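Local coordinates for chitosanase (Gynuella sunshinyii YC6258, PDB 6X2Q), which probably hydrolyses chitosan as a family 46 glycoside hydrolase, and here holds a chitosan tetramer of glucosamine units in its substrate cleft, at residues A[55-59]-A[112-117]; A[68-72]-A[96-100]; A[130-136]-A[177-181]; A[139-143]-A[180-185]. All coordinates share one frame; numbering follows the deposited sequence.

How the contacts relate
Contacts 1 and 2 lie on one side of the chain's centre, contact 4 on the opposite side with contact 3 beside it; all four fall within the family 46 range. Along the chain, contact 2 is nested inside the loop closed by contact 1, and contacts 3 and 4, which overlap on helix 177-193, come after both. The centres of contacts 1 and 2 are about 15 Å apart, and Val56 and Ile57 pack on Trp97 and Leu69. Contacts 3 and 4, centres about 8 Å apart, both join helices 134-147 and 177-193. Helix 104-129, which borders the bound glucosamine chain through Leu117, connects the two groups: Val114 touches Tyr141 of contact 4, although the centres of contacts 1 and 4 are about 24 Å apart.

Contact 1. Residues A[55-59]-A[112-117]; sequences EVIQR and DVVDEL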
loop_
_atom_site.group_PDB
_atom_site.type_symbol
_atom_site.label_atom_id
_atom_site.label_comp_id
_atom_site.label_asym_id
_atom_site.label_seq_id
_atom_site.Cartn_x
_atom_site.Cartn_y
_atom_site.Cartn_z
ATOM N N GLU A 55 8.711 4.377 -12.193
ATOM C CA GLU A 55 8.760 3.048 -12.771
ATOM C C GLU A 55 7.528 2.766 -13.625
ATOM O O GLU A 55 7.647 2.189 -14.711
ATOM C CB GLU A 55 8.911 2.002 -11.681
ATOM C CG GLU A 55 9.175 0.655 -12.273
ATOM C CD GLU A 55 9.098 -0.443 -11.260
ATOM O OE1 GLU A 55 9.076 -1.615 -11.681
ATOM O OE2 GLU A 55 9.059 -0.133 -10.052
ATOM N N VAL A 56 6.345 3.182 -13.164
ATOM C CA VAL A 56 5.128 2.950 -13.937
ATOM C C VAL A 56 5.239 3.622 -15.304
ATOM O O VAL A 56 5.021 2.995 -16.354
ATOM C CB VAL A 56 3.897 3.445 -13.156
ATOM C CG1 VAL A 56 2.665 3.460 -14.037
ATOM C CG2 VAL A 56 3.651 2.587 -11.899
ATOM N N ILE A 57 5.612 4.905 -15.313
ATOM C CA ILE A 57 5.651 5.642 -16.568
ATOM C C ILE A 57 6.769 5.117 -17.452
ATOM O O ILE A 57 6.582 4.955 -18.660
ATOM C CB ILE A 57 5.752 7.155 -16.291
ATOM C CG1 ILE A 57 4.444 7.619 -15.640
ATOM C CG2 ILE A 57 6.031 7.979 -17.583
ATOM C CD1 ILE A 57 4.489 9.013 -15.028
ATOM N N GLN A 58 7.920 4.770 -16.865
ATOM C CA GLN A 58 8.999 4.197 -17.669
ATOM C C GLN A 58 8.570 2.888 -18.319
ATOM O O GLN A 58 8.758 2.688 -19.527
ATOM C CB GLN A 58 10.258 3.992 -16.827
ATOM C CG GLN A 58 11.089 5.255 -16.722
ATOM C CD GLN A 58 12.347 5.095 -15.883
ATOM O OE1 GLN A 58 12.440 4.211 -15.022
ATOM N NE2 GLN A 58 13.325 5.975 -16.120
ATOM N N ARG A 59 7.987 1.977 -17.540
ATOM C CA ARG A 59 7.566 0.719 -18.142
ATOM C C ARG A 59 6.510 0.962 -19.209
ATOM O O ARG A 59 6.533 0.330 -20.267
ATOM C CB ARG A 59 7.060 -0.236 -17.070
ATOM C CG ARG A 59 8.144 -0.545 -16.073
ATOM C CD ARG A 59 7.705 -1.552 -15.056
ATOM N NE ARG A 59 7.535 -2.857 -15.662
ATOM C CZ ARG A 59 7.299 -3.960 -14.968
ATOM N NH1 ARG A 59 7.223 -3.897 -13.649
ATOM N NH2 ARG A 59 7.146 -5.120 -15.590
ATOM N N ASP A 112 1.219 -4.695 -12.649
ATOM C CA ASP A 112 2.508 -5.374 -12.634
ATOM C C ASP A 112 3.429 -4.757 -11.593
ATOM O O ASP A 112 4.096 -5.471 -10.839
ATOM C CB ASP A 112 3.162 -5.323 -14.023
ATOM C CG ASP A 112 2.387 -6.118 -15.094
ATOM O OD1 ASP A 112 1.507 -6.940 -14.744
ATOM O OD2 ASP A 112 2.683 -5.918 -16.302
ATOM N N VAL A 113 3.482 -3.427 -11.539
ATOM C CA VAL A 113 4.333 -2.775 -10.549
ATOM C C VAL A 113 3.868 -3.101 -9.137
ATOM O O VAL A 113 4.686 -3.440 -8.271
ATOM C CB VAL A 113 4.382 -1.262 -10.798
ATOM C CG1 VAL A 113 5.121 -0.590 -9.681
ATOM C CG2 VAL A 113 5.040 -0.979 -12.134
ATOM N N VAL A 114 2.556 -3.018 -8.886
ATOM C CA VAL A 114 2.033 -3.421 -7.587
ATOM C C VAL A 114 2.502 -4.822 -7.242
ATOM O O VAL A 114 3.024 -5.067 -6.148
ATOM C CB VAL A 114 0.500 -3.338 -7.562
ATOM C CG1 VAL A 114 -0.026 -3.983 -6.284
ATOM C CG2 VAL A 114 0.049 -1.891 -7.623
ATOM N N ASP A 115 2.355 -5.757 -8.192
ATOM C CA ASP A 115 2.785 -7.128 -7.939
ATOM C C ASP A 115 4.282 -7.201 -7.659
ATOM O O ASP A 115 4.712 -7.898 -6.727
ATOM C CB ASP A 115 2.426 -8.028 -9.126
ATOM C CG ASP A 115 2.466 -9.505 -8.754
ATOM O OD1 ASP A 115 1.595 -9.947 -7.961
ATOM O OD2 ASP A 115 3.392 -10.207 -9.221
ATOM N N GLU A 116 5.093 -6.489 -8.456
ATOM C CA GLU A 116 6.543 -6.550 -8.285
ATOM C C GLU A 116 7.002 -5.840 -7.011
ATOM O O GLU A 116 7.876 -6.347 -6.298
ATOM C CB GLU A 116 7.250 -5.947 -9.505
ATOM C CG GLU A 116 8.776 -6.145 -9.491
ATOM C CD GLU A 116 9.595 -4.946 -10.029
ATOM O OE1 GLU A 116 10.735 -5.178 -10.497
ATOM O OE2 GLU A 116 9.124 -3.783 -9.963
ATOM N N LEU A 117 6.468 -4.649 -6.723
ATOM C CA LEU A 117 7.005 -3.922 -5.574
ATOM C C LEU A 117 6.343 -4.319 -4.253
ATOM O O LEU A 117 7.004 -4.324 -3.208
ATOM C CB LEU A 117 6.861 -2.408 -5.774
ATOM C CG LEU A 117 7.679 -1.716 -6.869
ATOM C CD1 LEU A 117 7.408 -0.232 -6.830
ATOM C CD2 LEU A 117 9.187 -1.987 -6.747
#
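Val56 and Val113 mark the closest backbone approach, their CA atoms 6.7 Å apart, where helix 52-63 crosses the long helix 104-129. The short axes run in largely opposed directions, at 127°, and come within 10.9 Å of each other. This is helix-helix packing in the alpha-helical fold of family 46 chitosanases, which belong to the lysozyme clan; helix 104-129 passes close to the bound glucosamine chain. The buried part of the contact is apolar: Val56 CG2 meets Val113 CG2 at 3.8 Å, and Phe46 of strand 46-47 packs on both valines. Beside this patch the contact turns polar. Glu55 reaches out with CG anti to its own backbone nitrogen (chi1 -171°) and the rest of the chain extended, so that its carboxylate slides past Val113 and arrives beside Glu116. There Glu55 OE1 and Glu116 OE2 lie only 2.8 Å apart, with the two carboxylate planes turned 64° against each other; one of the two acids is probably protonated. Arg59 is likely to ease the gathering of negative charge. Its NH1 forms a salt bridge with Glu55 OE1 at 3.5 Å, one helical turn back on the same helix, and stands 4.1 Å from Glu116 OE2, near enough for attraction between charges but not a salt bridge. Asp112 adds a further acid nearby, although its OD1 is hydrogen-bonded to Gln108. Leu117, whose side chain comes about 4 Å from a bound glucosamine, lies at the OE2 end of the Glu55 carboxylate, its CD1 3.6 Å from Glu55 OE2.

Contact 2. Residues A[68-72]-A[96-100]; sequences ILVPF and RWADA
Ile68 and Arg96 are brought together by the first torsion of Ile68 and the second of Arg96. In Ile68, CG1 takes the crowded position between the backbone N and the carbonyl carbon (chi1 61°), which carries CD1 to 3.5 Å from the carbonyl oxygen of Arg96. Arg96 bends at chi2 (-134°), and its guanidinium turns an edge to the loop, where NH1 donates a hydrogen bond of 3.1 Å to Ile68 O. The N-H points at the oxygen with an angle of 156°; NH1 lies in the carbonyl plane, on a lone pair, while the oxygen is tilted slightly from the guanidinium plane. In this way the loop between helices 52-63 and 73-82 is pinned to helix 93-100. Leu69 lies against the same helix, running past Arg96 in the opposite direction: CD2 sits 3.6 Å from Arg96 CB, and CD1 reaches 3.9 Å from Ala100 CB. Phe106 of helix 104-129 packs against both Leu69 and Ala100. Trp97, whose CB points away from the loop, still brings CE3 to 4.5 Å from Leu69 CD1; its NE1 is hydrogen-bonded to Tyr27 O. Arg96 CD lies 4.2 Å from Phe72 CE2, at the ring edge.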
loop_
_atom_site.group_PDB
_atom_site.type_symbol
_atom_site.label_atom_id
_atom_site.label_comp_id
_atom_site.label_asym_id
_atom_site.label_seq_id
_atom_site.Cartn_x
_atom_site.Cartn_y
_atom_site.Cartn_z
ATOM N N ILE A 68 1.249 10.503 -23.583
ATOM C CA ILE A 68 1.140 11.838 -23.015
ATOM C C ILE A 68 1.956 12.049 -21.739
ATOM O O ILE A 68 2.116 13.192 -21.312
ATOM C CB ILE A 68 -0.356 12.114 -22.775
ATOM C CG1 ILE A 68 -0.909 11.076 -21.789
ATOM C CG2 ILE A 68 -1.109 12.071 -24.107
ATOM C CD1 ILE A 68 -2.409 11.168 -21.535
ATOM N N LEU A 69 2.493 10.994 -21.117
ATOM C CA LEU A 69 3.269 11.151 -19.890
ATOM C C LEU A 69 4.767 11.233 -20.127
ATOM O O LEU A 69 5.515 11.532 -19.185
ATOM C CB LEU A 69 2.987 9.997 -18.913
ATOM C CG LEU A 69 1.554 9.853 -18.411
ATOM C CD1 LEU A 69 1.398 8.537 -17.680
ATOM C CD2 LEU A 69 1.201 11.000 -17.496
ATOM N N VAL A 70 5.224 10.976 -21.350
ATOM C CA VAL A 70 6.662 10.964 -21.623
ATOM C C VAL A 70 7.345 12.283 -21.272
ATOM O O VAL A 70 8.491 12.251 -20.797
ATOM C CB VAL A 70 6.920 10.524 -23.068
ATOM C CG1 VAL A 70 8.411 10.458 -23.344
ATOM C CG2 VAL A 70 6.277 9.173 -23.323
ATOM N N PRO A 71 6.750 13.459 -21.497
ATOM C CA PRO A 71 7.501 14.698 -21.219
ATOM C C PRO A 71 7.921 14.850 -19.759
ATOM O O PRO A 71 8.819 15.646 -19.463
ATOM C CB PRO A 71 6.519 15.803 -21.640
ATOM C CG PRO A 71 5.628 15.152 -22.633
ATOM C CD PRO A 71 5.443 13.765 -22.111
ATOM N N PHE A 72 7.318 14.106 -18.834
ATOM C CA PHE A 72 7.676 14.234 -17.429
ATOM C C PHE A 72 8.833 13.335 -17.023
ATOM O O PHE A 72 9.334 13.478 -15.911
ATOM C CB PHE A 72 6.449 13.962 -16.565
ATOM C CG PHE A 72 5.308 14.914 -16.833
ATOM C CD1 PHE A 72 5.303 16.197 -16.278
ATOM C CD2 PHE A 72 4.254 14.545 -17.658
ATOM C CE1 PHE A 72 4.248 17.093 -16.526
ATOM C CE2 PHE A 72 3.191 15.431 -17.913
ATOM C CZ PHE A 72 3.192 16.711 -17.345
ATOM N N ARG A 96 -2.990 14.141 -16.941
ATOM C CA ARG A 96 -2.514 13.164 -17.918
ATOM C C ARG A 96 -2.549 11.743 -17.351
ATOM O O ARG A 96 -2.914 10.793 -18.060
ATOM C CB ARG A 96 -1.110 13.553 -18.382
ATOM C CG ARG A 96 -1.053 14.962 -18.985
ATOM C CD ARG A 96 -0.268 15.019 -20.286
ATOM N NE ARG A 96 -0.359 16.327 -20.946
ATOM C CZ ARG A 96 0.219 16.622 -22.111
ATOM N NH1 ARG A 96 0.943 15.711 -22.750
ATOM N NH2 ARG A 96 0.078 17.833 -22.641
ATOM N N TRP A 97 -2.187 11.586 -16.071
ATOM C CA TRP A 97 -2.298 10.292 -15.402
ATOM C C TRP A 97 -3.730 9.777 -15.437
ATOM O O TRP A 97 -3.973 8.605 -15.760
ATOM C CB TRP A 97 -1.810 10.393 -13.957
ATOM C CG TRP A 97 -1.802 9.057 -13.258
ATOM C CD1 TRP A 97 -2.881 8.377 -12.769
ATOM C CD2 TRP A 97 -0.656 8.236 -13.003
ATOM N NE1 TRP A 97 -2.471 7.193 -12.213
ATOM C CE2 TRP A 97 -1.112 7.081 -12.348
ATOM C CE3 TRP A 97 0.713 8.378 -13.253
ATOM C CZ2 TRP A 97 -0.251 6.061 -11.949
ATOM C CZ3 TRP A 97 1.570 7.370 -12.852
ATOM C CH2 TRP A 97 1.084 6.221 -12.204
ATOM N N ALA A 98 -4.696 10.640 -15.091
ATOM C CA ALA A 98 -6.103 10.255 -15.187
ATOM C C ALA A 98 -6.464 9.801 -16.605
ATOM O O ALA A 98 -7.146 8.786 -16.793
ATOM C CB ALA A 98 -6.991 11.418 -14.744
ATOM N N ASP A 99 -6.002 10.529 -17.624
ATOM C CA ASP A 99 -6.350 10.131 -18.983
ATOM C C ASP A 99 -5.622 8.851 -19.383
ATOM O O ASP A 99 -6.231 7.944 -19.962
ATOM C CB ASP A 99 -6.059 11.267 -19.963
ATOM C CG ASP A 99 -6.969 12.479 -19.742
ATOM O OD1 ASP A 99 -8.158 12.272 -19.396
ATOM O OD2 ASP A 99 -6.506 13.629 -19.925
ATOM N N ALA A 100 -4.331 8.749 -19.056
ATOM C CA ALA A 100 -3.604 7.523 -19.341
ATOM C C ALA A 100 -4.312 6.307 -18.736
ATOM O O ALA A 100 -4.389 5.254 -19.373
ATOM C CB ALA A 100 -2.170 7.639 -18.828
#

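Contact 3. Residues A[130-136]-A[177-181]; sequences GAQMPLT and ERRWL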
loop_
_atom_site.group_PDB
_atom_site.type_symbol
_atom_site.label_atom_id
_atom_site.label_comp_id
_atom_site.label_asym_id
_atom_site.label_seq_id
_atom_site.Cartn_x
_atom_site.Cartn_y
_atom_site.Cartn_z
ATOM N N GLY A 130 6.891 -17.461 8.295
ATOM C CA GLY A 130 6.036 -18.603 8.543
ATOM C C GLY A 130 4.577 -18.245 8.709
ATOM O O GLY A 130 3.796 -19.076 9.167
ATOM N N ALA A 131 4.182 -17.024 8.342
ATOM C CA ALA A 131 2.802 -16.589 8.538
ATOM C C ALA A 131 1.864 -17.365 7.618
ATOM O O ALA A 131 2.129 -17.513 6.423
ATOM C CB ALA A 131 2.673 -15.089 8.274
ATOM N N GLN A 132 0.746 -17.839 8.163
ATOM C CA GLN A 132 -0.159 -18.644 7.371
ATOM C C GLN A 132 -1.610 -18.194 7.408
ATOM O O GLN A 132 -2.414 -18.708 6.620
ATOM C CB GLN A 132 -0.062 -20.112 7.807
ATOM C CG GLN A 132 1.297 -20.699 7.443
ATOM C CD GLN A 132 1.331 -22.192 7.518
ATOM O OE1 GLN A 132 1.533 -22.755 8.585
ATOM N NE2 GLN A 132 1.139 -22.852 6.381
ATOM N N MET A 133 -1.975 -17.277 8.273
ATOM C CA MET A 133 -3.358 -16.833 8.256
ATOM C C MET A 133 -3.540 -15.779 7.170
ATOM O O MET A 133 -2.732 -14.849 7.073
ATOM C CB MET A 133 -3.766 -16.274 9.618
ATOM C CG MET A 133 -3.389 -17.175 10.796
ATOM S SD MET A 133 -4.118 -16.614 12.358
ATOM C CE MET A 133 -3.280 -15.020 12.555
ATOM N N PRO A 134 -4.565 -15.899 6.331
ATOM C CA PRO A 134 -4.803 -14.865 5.308
ATOM C C PRO A 134 -4.841 -13.438 5.854
ATOM O O PRO A 134 -4.377 -12.504 5.173
ATOM C CB PRO A 134 -6.150 -15.291 4.721
ATOM C CG PRO A 134 -6.153 -16.806 4.883
ATOM C CD PRO A 134 -5.459 -17.069 6.188
ATOM N N LEU A 135 -5.371 -13.249 7.072
ATOM C CA LEU A 135 -5.438 -11.913 7.666
ATOM C C LEU A 135 -4.043 -11.330 7.865
ATOM O O LEU A 135 -3.815 -10.140 7.609
ATOM C CB LEU A 135 -6.184 -11.969 9.006
ATOM C CG LEU A 135 -6.250 -10.653 9.785
ATOM C CD1 LEU A 135 -7.062 -9.654 8.996
ATOM C CD2 LEU A 135 -6.856 -10.837 11.164
ATOM N N THR A 136 -3.094 -12.153 8.333
ATOM C CA THR A 136 -1.707 -11.700 8.448
ATOM C C THR A 136 -1.140 -11.271 7.091
ATOM O O THR A 136 -0.411 -10.274 7.002
ATOM C CB THR A 136 -0.855 -12.807 9.071
ATOM O OG1 THR A 136 -1.512 -13.272 10.239
ATOM C CG2 THR A 136 0.529 -12.303 9.489
ATOM N N GLU A 177 0.668 -17.169 16.000
ATOM C CA GLU A 177 0.626 -16.177 14.931
ATOM C C GLU A 177 -0.328 -15.032 15.257
ATOM O O GLU A 177 -0.087 -13.895 14.836
ATOM C CB GLU A 177 0.237 -16.819 13.605
ATOM C CG GLU A 177 0.391 -15.856 12.432
ATOM C CD GLU A 177 0.036 -16.475 11.101
ATOM O OE1 GLU A 177 0.303 -17.683 10.898
ATOM O OE2 GLU A 177 -0.532 -15.745 10.259
ATOM N N ARG A 178 -1.401 -15.304 16.004
ATOM C CA ARG A 178 -2.322 -14.238 16.376
ATOM C C ARG A 178 -1.662 -13.255 17.328
ATOM O O ARG A 178 -1.925 -12.049 17.261
ATOM C CB ARG A 178 -3.587 -14.812 17.005
ATOM C CG ARG A 178 -4.581 -15.370 15.988
ATOM C CD ARG A 178 -5.620 -16.229 16.692
ATOM N NE ARG A 178 -4.969 -17.222 17.531
ATOM C CZ ARG A 178 -5.633 -18.046 18.337
ATOM N NH1 ARG A 178 -6.959 -17.964 18.409
ATOM N NH2 ARG A 178 -4.980 -18.935 19.075
ATOM N N ARG A 179 -0.803 -13.753 18.221
ATOM C CA ARG A 179 -0.058 -12.866 19.111
ATOM C C ARG A 179 0.922 -12.003 18.317
ATOM O O ARG A 179 1.035 -10.789 18.552
ATOM C CB ARG A 179 0.672 -13.688 20.180
ATOM C CG ARG A 179 1.159 -12.861 21.369
ATOM C CD ARG A 179 1.438 -13.719 22.600
ATOM N NE ARG A 179 2.840 -14.122 22.637
ATOM C CZ ARG A 179 3.826 -13.356 23.092
ATOM N NH1 ARG A 179 3.553 -12.154 23.577
ATOM N NH2 ARG A 179 5.083 -13.793 23.073
ATOM N N TRP A 180 1.651 -12.619 17.378
ATOM C CA TRP A 180 2.571 -11.858 16.539
ATOM C C TRP A 180 1.823 -10.796 15.752
ATOM O O TRP A 180 2.271 -9.648 15.662
ATOM C CB TRP A 180 3.324 -12.790 15.592
ATOM C CG TRP A 180 4.447 -12.112 14.840
ATOM C CD1 TRP A 180 5.781 -12.192 15.119
ATOM C CD2 TRP A 180 4.332 -11.277 13.675
ATOM N NE1 TRP A 180 6.500 -11.447 14.213
ATOM C CE2 TRP A 180 5.633 -10.870 13.324
ATOM C CE3 TRP A 180 3.253 -10.820 12.907
ATOM C CZ2 TRP A 180 5.888 -10.022 12.238
ATOM C CZ3 TRP A 180 3.504 -9.982 11.825
ATOM C CH2 TRP A 180 4.812 -9.587 11.506
ATOM N N LEU A 181 0.665 -11.163 15.200
ATOM C CA LEU A 181 -0.116 -10.239 14.387
ATOM C C LEU A 181 -0.668 -9.094 15.228
ATOM O O LEU A 181 -0.683 -7.947 14.779
ATOM C CB LEU A 181 -1.255 -10.987 13.670
ATOM C CG LEU A 181 -2.178 -10.160 12.751
ATOM C CD1 LEU A 181 -1.372 -9.342 11.748
ATOM C CD2 LEU A 181 -3.238 -11.001 12.038
#
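The Glu177 carboxylate is met by Gln132 N and Met133 N on the syn sides of its two oxygens and by the Thr136 hydroxyl on the far side of OE2. Gln132 N donates to Glu177 OE1 at 2.8 Å, 30° out of the carboxylate plane, while Met133 N donates to Glu177 OE2 at 2.9 Å, lying nearer that plane. Thr136 OG1 gives a third bond, 2.7 Å long, to the anti lone pair of Glu177 OE2, which therefore accepts twice. The indole of Trp180 takes a smaller part, approached obliquely by Thr136 CG2. The first torsion of Glu177 (-171°) turns CG away from its own N, the chain beyond is extended, and the three bonds fix the rotation of the carboxylate. Met133 comes from the opposite direction, its CG 3.2 Å from Glu177 OE2, and bends at chi3 so that CE meets Arg178 CG, the two chains crossing at about a right angle. Leu135 CD2 rests 3.7 Å from Leu181 CD2. Replacing Glu177 with an alanine would probably leave the two backbone amides and the threonine hydroxyl without their common acceptor and the connection before Thr136 less firmly held. That connection is the short link between two helices: Gly130 closes helix 104-129 in a Schellman motif, and Met133 stands at the N-cap of helix 134-147. Glu177, in the first turn of helix 177-193, ties that helix to the link. Around them, Leu218 of helix 209-219 packs on Leu135, Arg178 and Leu181, while Trp180 lies against helix 156-167 and hydrogen-bonds through NE1 to Thr164.

Contact 4. Residues A[139-143]-A[180-185]; sequences ALYDA and WLKTFL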
loop_
_atom_site.group_PDB
_atom_site.type_symbol
_atom_site.label_atom_id
_atom_site.label_comp_id
_atom_site.label_asym_id
_atom_site.label_seq_id
_atom_site.Cartn_x
_atom_site.Cartn_y
_atom_site.Cartn_z
ATOM N N ALA A 139 -2.587 -7.903 6.268
ATOM C CA ALA A 139 -1.968 -6.867 7.088
ATOM C C ALA A 139 -0.573 -6.533 6.591
ATOM O O ALA A 139 -0.181 -5.362 6.572
ATOM C CB ALA A 139 -1.915 -7.315 8.546
ATOM N N LEU A 140 0.199 -7.547 6.187
ATOM C CA LEU A 140 1.520 -7.241 5.643
ATOM C C LEU A 140 1.420 -6.527 4.306
ATOM O O LEU A 140 2.258 -5.674 3.990
ATOM C CB LEU A 140 2.343 -8.517 5.485
ATOM C CG LEU A 140 2.660 -9.225 6.797
ATOM C CD1 LEU A 140 3.205 -10.636 6.513
ATOM C CD2 LEU A 140 3.629 -8.423 7.633
ATOM N N TYR A 141 0.405 -6.859 3.516
ATOM C CA TYR A 141 0.294 -6.280 2.183
ATOM C C TYR A 141 -0.154 -4.824 2.263
ATOM O O TYR A 141 0.393 -3.950 1.573
ATOM C CB TYR A 141 -0.674 -7.113 1.363
ATOM C CG TYR A 141 -0.966 -6.614 -0.029
ATOM C CD1 TYR A 141 0.036 -6.114 -0.850
ATOM C CD2 TYR A 141 -2.258 -6.682 -0.530
ATOM C CE1 TYR A 141 -0.258 -5.684 -2.137
ATOM C CE2 TYR A 141 -2.563 -6.264 -1.790
ATOM C CZ TYR A 141 -1.567 -5.763 -2.595
ATOM O OH TYR A 141 -1.911 -5.345 -3.857
ATOM N N ASP A 142 -1.142 -4.553 3.118
ATOM C CA ASP A 142 -1.569 -3.183 3.350
ATOM C C ASP A 142 -0.434 -2.350 3.922
ATOM O O ASP A 142 -0.237 -1.205 3.512
ATOM C CB ASP A 142 -2.771 -3.165 4.289
ATOM C CG ASP A 142 -3.337 -1.770 4.474
ATOM O OD1 ASP A 142 -3.809 -1.211 3.460
ATOM O OD2 ASP A 142 -3.311 -1.231 5.614
ATOM N N ALA A 143 0.331 -2.911 4.867
ATOM C CA ALA A 143 1.441 -2.157 5.445
ATOM C C ALA A 143 2.537 -1.894 4.415
ATOM O O ALA A 143 3.135 -0.808 4.396
ATOM C CB ALA A 143 2.007 -2.890 6.673
ATOM N N TRP A 180 1.651 -12.619 17.378
ATOM C CA TRP A 180 2.571 -11.858 16.539
ATOM C C TRP A 180 1.823 -10.796 15.752
ATOM O O TRP A 180 2.271 -9.648 15.662
ATOM C CB TRP A 180 3.324 -12.790 15.592
ATOM C CG TRP A 180 4.447 -12.112 14.840
ATOM C CD1 TRP A 180 5.781 -12.192 15.119
ATOM C CD2 TRP A 180 4.332 -11.277 13.675
ATOM N NE1 TRP A 180 6.500 -11.447 14.213
ATOM C CE2 TRP A 180 5.633 -10.870 13.324
ATOM C CE3 TRP A 180 3.253 -10.820 12.907
ATOM C CZ2 TRP A 180 5.888 -10.022 12.238
ATOM C CZ3 TRP A 180 3.504 -9.982 11.825
ATOM C CH2 TRP A 180 4.812 -9.587 11.506
ATOM N N LEU A 181 0.665 -11.163 15.200
ATOM C CA LEU A 181 -0.116 -10.239 14.387
ATOM C C LEU A 181 -0.668 -9.094 15.228
ATOM O O LEU A 181 -0.683 -7.947 14.779
ATOM C CB LEU A 181 -1.255 -10.987 13.670
ATOM C CG LEU A 181 -2.178 -10.160 12.751
ATOM C CD1 LEU A 181 -1.372 -9.342 11.748
ATOM C CD2 LEU A 181 -3.238 -11.001 12.038
ATOM N N LYS A 182 -1.133 -9.382 16.445
ATOM C CA LYS A 182 -1.681 -8.313 17.277
ATOM C C LYS A 182 -0.599 -7.299 17.640
ATOM O O LYS A 182 -0.824 -6.078 17.598
ATOM C CB LYS A 182 -2.315 -8.905 18.530
ATOM C CG LYS A 182 -3.332 -7.993 19.200
ATOM C CD LYS A 182 -3.332 -8.192 20.692
ATOM C CE LYS A 182 -4.730 -8.527 21.231
ATOM N NZ LYS A 182 -4.782 -8.356 22.726
ATOM N N THR A 183 0.590 -7.796 17.967
ATOM C CA THR A 183 1.724 -6.928 18.233
ATOM C C THR A 183 2.072 -6.083 17.006
ATOM O O THR A 183 2.333 -4.876 17.122
ATOM C CB THR A 183 2.910 -7.790 18.666
ATOM O OG1 THR A 183 2.525 -8.593 19.792
ATOM C CG2 THR A 183 4.086 -6.938 19.049
ATOM N N PHE A 184 2.064 -6.697 15.817
ATOM C CA PHE A 184 2.382 -5.953 14.596
ATOM C C PHE A 184 1.384 -4.823 14.375
ATOM O O PHE A 184 1.764 -3.710 14.017
ATOM C CB PHE A 184 2.395 -6.892 13.382
ATOM C CG PHE A 184 2.618 -6.172 12.058
ATOM C CD1 PHE A 184 3.905 -5.845 11.632
ATOM C CD2 PHE A 184 1.541 -5.803 11.258
ATOM C CE1 PHE A 184 4.108 -5.192 10.428
ATOM C CE2 PHE A 184 1.740 -5.154 10.054
ATOM C CZ PHE A 184 3.022 -4.843 9.638
ATOM N N LEU A 185 0.093 -5.099 14.560
ATOM C CA LEU A 185 -0.910 -4.065 14.345
ATOM C C LEU A 185 -0.742 -2.913 15.338
ATOM O O LEU A 185 -0.884 -1.743 14.963
ATOM C CB LEU A 185 -2.312 -4.671 14.435
ATOM C CG LEU A 185 -2.638 -5.747 13.388
ATOM C CD1 LEU A 185 -4.035 -6.348 13.637
ATOM C CD2 LEU A 185 -2.500 -5.189 11.964
#
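Phe184 reaches across to Ala139, Leu140 and Ala143 of the neighbouring helix. From CB, a first torsion of 176° places CG opposite the backbone nitrogen and carries the ring toward segment 139-143 of helix 134-147. Phe184 CE2 comes within 4.0 Å of the Ala139 carbonyl oxygen, an oblique approach. CZ, at the tip, meets Ala143 CB at 3.7 Å, the methyl sitting at the ring edge near its plane. Leu140 CD2 lies over one face, 4.1 Å from Phe184 CZ and offset toward the rim. The same methyl stands at the edge of the Trp180 indole, 4.2 Å from Trp180 CH2; the two aromatic planes are only about 10° apart. Ala139 CB faces both Leu181 CD1, at 3.8 Å, and Leu185 CD2. Helices 134-147 and 177-193 run nearly parallel here, their short axes 21° apart and 11.7 Å from each other, and Phe184, Leu181 and Leu185 reach across to two alanines and a leucine. Were Phe184 replaced by an alanine, a gap would probably open beside Ala143, and Leu140 CD2 would lose the ring face it lies over. Since all the residues that touch are buried and their side chains meet through carbon, the two helices are held here by shape and dispersion rather than by directional bonds.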